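Local coordinates for NanU sialic acid binding protein (Bacteroides fragilis, PDB 4L7T) that binds sialic acid with high affinity and, as an outer-membrane member of the SusD family, probably hands it on for uptake, at residues 50-53 with 54-58; 276-279 with 280-284. All coordinates share one frame; numbering follows the deposited sequence.

Interaction 1: residues 50-53 with 54-58; sequences CSFN and FFLLG
Asn53 O accepts the shortest of the four backbone bonds, from Leu57 N at 2.7 Å with an N-H...O angle of 164°. Leu57 CG also lies against the same oxygen. Three parallel bonds precede it: Phe54 N to Cys50 O, the longer Phe55 N to Ser51 O at 3.3 Å, and Leu56 N to Phe52 O. Together they form the i to i+4 ladder of a right-handed alpha-helix, here the short helix 51-58, largely buried within the helix-rich SusD-family fold. At its start, Ser51 OG turns back to the carbonyl of Arg48. Two aromatic rings are each covered by a residue one turn away. Phe52 has CG anti to its own N (chi1 -179°), which carries the ring across the Leu56 side chain; there Leu56 CD1 makes a CH-pi contact over one face, 4.0 Å from the Phe52 ring centroid and 3.5 Å from Phe52 CE2. Phe54 instead has CG beside its own N (chi1 -61°), which brings one face of the ring against Cys50: Cys50 CB makes a CH-pi contact 4.1 Å from the Phe54 ring centroid, and Cys50 O sits above the same ring, offset toward the rim. His141 stacks on Phe54 and Tyr137 meets it edge-to-face, both from helix 121-146. Asn53 OD1 touches Leu56 CD1 at 3.8 Å, while Asn53 ND2 donates to Ala97 O.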
# COMPACT_ATOMS: atom_id res chain seq x y z
N CYS A 50 -10.55 -0.72 -5.56
CA CYS A 50 -10.08 -1.59 -4.49
C CYS A 50 -9.00 -0.91 -3.67
O CYS A 50 -8.45 -1.51 -2.74
CB CYS A 50 -9.55 -2.91 -5.04
SG CYS A 50 -10.68 -4.05 -5.90
N SER A 51 -8.70 0.35 -3.98
CA SER A 51 -7.55 1.02 -3.37
C SER A 51 -7.65 1.29 -1.85
O SER A 51 -6.68 1.12 -1.14
CB SER A 51 -7.11 2.25 -4.14
OG SER A 51 -8.09 3.27 -4.12
N PHE A 52 -8.83 1.64 -1.36
CA PHE A 52 -8.99 1.80 0.11
C PHE A 52 -8.71 0.45 0.74
O PHE A 52 -8.07 0.41 1.79
CB PHE A 52 -10.45 2.16 0.38
CG PHE A 52 -10.76 2.39 1.86
CD1 PHE A 52 -9.93 3.16 2.68
CD2 PHE A 52 -11.94 1.81 2.38
CE1 PHE A 52 -10.21 3.30 4.05
CE2 PHE A 52 -12.22 1.95 3.73
CZ PHE A 52 -11.39 2.76 4.54
N ASN A 53 -9.21 -0.63 0.16
CA ASN A 53 -9.01 -2.03 0.66
C ASN A 53 -7.54 -2.45 0.64
O ASN A 53 -7.06 -3.07 1.61
CB ASN A 53 -9.88 -3.04 -0.02
CG ASN A 53 -11.34 -2.94 0.47
OD1 ASN A 53 -11.58 -2.55 1.60
ND2 ASN A 53 -12.27 -3.31 -0.38
N PHE A 54 -6.79 -2.05 -0.41
CA PHE A 54 -5.32 -2.28 -0.39
C PHE A 54 -4.71 -1.65 0.87
O PHE A 54 -3.90 -2.29 1.50
CB PHE A 54 -4.62 -1.70 -1.65
CG PHE A 54 -5.11 -2.34 -2.99
CD1 PHE A 54 -5.60 -3.63 -3.05
CD2 PHE A 54 -5.03 -1.62 -4.16
CE1 PHE A 54 -6.01 -4.20 -4.28
CE2 PHE A 54 -5.49 -2.21 -5.38
CZ PHE A 54 -5.93 -3.46 -5.42
N PHE A 55 -5.05 -0.42 1.26
CA PHE A 55 -4.53 0.18 2.44
C PHE A 55 -4.97 -0.59 3.68
O PHE A 55 -4.15 -0.89 4.58
CB PHE A 55 -5.08 1.61 2.54
CG PHE A 55 -4.81 2.28 3.83
CD1 PHE A 55 -3.50 2.63 4.23
CD2 PHE A 55 -5.86 2.43 4.74
CE1 PHE A 55 -3.32 3.15 5.47
CE2 PHE A 55 -5.67 3.02 5.97
CZ PHE A 55 -4.43 3.38 6.36
N LEU A 56 -6.28 -0.91 3.74
CA LEU A 56 -6.79 -1.60 4.97
C LEU A 56 -6.14 -2.97 5.13
O LEU A 56 -5.87 -3.39 6.26
CB LEU A 56 -8.34 -1.80 4.89
CG LEU A 56 -9.19 -0.55 4.98
CD1 LEU A 56 -10.68 -0.96 4.98
CD2 LEU A 56 -8.87 0.35 6.22
N LEU A 57 -5.93 -3.69 4.02
CA LEU A 57 -5.28 -4.99 4.13
C LEU A 57 -3.80 -4.86 4.58
O LEU A 57 -3.27 -5.75 5.21
CB LEU A 57 -5.36 -5.73 2.78
CG LEU A 57 -6.82 -6.15 2.40
CD1 LEU A 57 -6.73 -6.68 0.98
CD2 LEU A 57 -7.33 -7.25 3.38
N GLY A 58 -3.13 -3.77 4.19
CA GLY A 58 -1.69 -3.74 4.35
C GLY A 58 -1.23 -3.01 5.58
O GLY A 58 -0.03 -3.12 5.90

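Interaction 2: residues 276-279 with 280-284; sequences DEYN and MWDDR
Direct bonding between Asn279 and Asp282 is slight: Asp282 N gives Asn279 O a weak hydrogen bond of 2.8 Å, bent to 129°. Another weak bond follows from Asp283 N to Met280 O, then a sounder one from Arg284 N to Trp281 O. Trp281, Asp282 and Asp283 all have positive phi, so the chain winds through a left-handed turn just before helix 284-289. Trp281 O is held twice, since Arg284 NE reaches it at 2.7 Å, almost straight at 177° and within the guanidinium plane; the two donors come from opposite faces of the carbonyl plane. By packing, Tyr278 crosses Asp282 at about a right angle, its OH 3.2 Å from Asp282 CB and its CE2 3.3 Å from Asp282 N. Water carries the remaining polar links. One joins Tyr278 OH to Arg284 NH2, weakly on the arginine side. Two others both donate to Asp282 OD1: one accepts from Asn279 N, 3.0 Å from N to the water oxygen, and the other also donates to Asn279 OD1. Two water donors on Asp282 OD1, with the Arg284 guanidinium nearby, would probably favour an ionised carboxylate.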
# COMPACT_ATOMS: atom_id res chain seq x y z
N ASP A 276 -13.23 14.96 -10.56
CA ASP A 276 -14.37 14.52 -11.35
C ASP A 276 -14.25 13.10 -11.84
O ASP A 276 -15.09 12.61 -12.62
CB ASP A 276 -14.62 15.49 -12.51
CG ASP A 276 -15.01 16.88 -12.01
OD1 ASP A 276 -15.06 17.10 -10.77
OD2 ASP A 276 -15.29 17.75 -12.86
N GLU A 277 -13.21 12.42 -11.35
CA GLU A 277 -13.03 11.04 -11.73
C GLU A 277 -13.09 10.15 -10.50
O GLU A 277 -13.83 9.18 -10.46
CB GLU A 277 -11.71 10.87 -12.46
CG GLU A 277 -11.48 9.46 -12.99
CD GLU A 277 -10.91 9.45 -14.39
OE1 GLU A 277 -10.49 10.53 -14.90
OE2 GLU A 277 -10.92 8.35 -14.98
N TYR A 278 -12.29 10.46 -9.49
CA TYR A 278 -12.26 9.61 -8.27
C TYR A 278 -11.56 10.32 -7.14
O TYR A 278 -10.46 10.80 -7.30
CB TYR A 278 -11.52 8.28 -8.55
CG TYR A 278 -11.90 7.10 -7.69
CD1 TYR A 278 -13.03 6.31 -7.99
CD2 TYR A 278 -11.10 6.70 -6.63
CE1 TYR A 278 -13.36 5.21 -7.22
CE2 TYR A 278 -11.44 5.61 -5.85
CZ TYR A 278 -12.56 4.87 -6.15
OH TYR A 278 -12.85 3.75 -5.38
N ASN A 279 -12.19 10.41 -5.97
CA ASN A 279 -11.50 10.93 -4.80
C ASN A 279 -10.69 9.78 -4.16
O ASN A 279 -11.01 8.59 -4.32
CB ASN A 279 -12.54 11.35 -3.75
CG ASN A 279 -13.34 12.57 -4.17
OD1 ASN A 279 -14.60 12.53 -4.17
ND2 ASN A 279 -12.66 13.67 -4.50
N MET A 280 -9.63 10.18 -3.50
CA MET A 280 -8.66 9.19 -2.91
C MET A 280 -9.44 8.22 -2.02
O MET A 280 -10.22 8.64 -1.18
CB MET A 280 -7.59 9.91 -2.10
CG MET A 280 -6.63 8.82 -1.50
SD MET A 280 -5.23 9.59 -0.74
CE MET A 280 -4.47 8.29 0.29
N TRP A 281 -9.29 6.93 -2.29
CA TRP A 281 -10.00 5.89 -1.56
C TRP A 281 -11.52 6.06 -1.62
O TRP A 281 -12.21 5.67 -0.68
CB TRP A 281 -9.53 5.78 -0.09
CG TRP A 281 -8.04 5.51 0.10
CD1 TRP A 281 -7.12 5.10 -0.87
CD2 TRP A 281 -7.31 5.56 1.34
NE1 TRP A 281 -5.87 4.98 -0.29
CE2 TRP A 281 -5.96 5.24 1.05
CE3 TRP A 281 -7.68 5.88 2.68
CZ2 TRP A 281 -4.95 5.24 2.06
CZ3 TRP A 281 -6.69 5.88 3.67
CH2 TRP A 281 -5.35 5.53 3.36
N ASP A 282 -12.02 6.57 -2.75
CA ASP A 282 -13.51 6.82 -2.89
C ASP A 282 -14.07 7.59 -1.67
O ASP A 282 -15.18 7.28 -1.21
CB ASP A 282 -14.27 5.53 -3.13
CG ASP A 282 -15.65 5.77 -3.82
OD1 ASP A 282 -15.84 6.88 -4.32
OD2 ASP A 282 -16.47 4.82 -3.84
N ASP A 283 -13.36 8.66 -1.25
CA ASP A 283 -13.64 9.58 -0.17
C ASP A 283 -13.36 8.97 1.21
O ASP A 283 -13.50 9.68 2.21
CB ASP A 283 -15.12 10.07 -0.24
CG ASP A 283 -15.39 11.25 0.55
OD1 ASP A 283 -14.61 12.19 0.46
OD2 ASP A 283 -16.48 11.27 1.23
N ARG A 284 -12.84 7.75 1.26
CA ARG A 284 -12.56 7.18 2.59
C ARG A 284 -11.22 7.57 3.23
O ARG A 284 -10.99 7.35 4.42
CB ARG A 284 -12.78 5.73 2.51
CG ARG A 284 -14.26 5.51 2.32
CD ARG A 284 -14.61 4.22 1.74
NE ARG A 284 -13.95 3.91 0.46
CZ ARG A 284 -14.18 2.77 -0.21
NH1 ARG A 284 -15.06 1.89 0.31
NH2 ARG A 284 -13.58 2.49 -1.36
O HOH W 1 -11.30 2.79 -2.90
O HOH W 2 -14.87 9.08 -5.75
O HOH W 3 -16.20 9.87 -3.49

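Interactions 1 and 2 lie far apart in sequence but touch in space, their centres about 13 Å apart. The indole of Trp281, projecting from the left-handed turn, stacks with Phe55 of helix 51-58, bringing Phe55 CG to 3.3 Å from Trp281 CH2. Trp281 CE3 also reaches Phe52 CD1 at 3.5 Å. Arg284 NE packs 3.5 Å from Phe52 CD2, on the side of that ring turned away from Leu56; the bond from Arg284 NE to the backbone oxygen of Trp281 is consistent with holding the guanidinium against the helix. Neither contact includes Thr483 or Thr486 of the sodium site, and with no sialic acid bound, neither can be assigned to the ligand pocket.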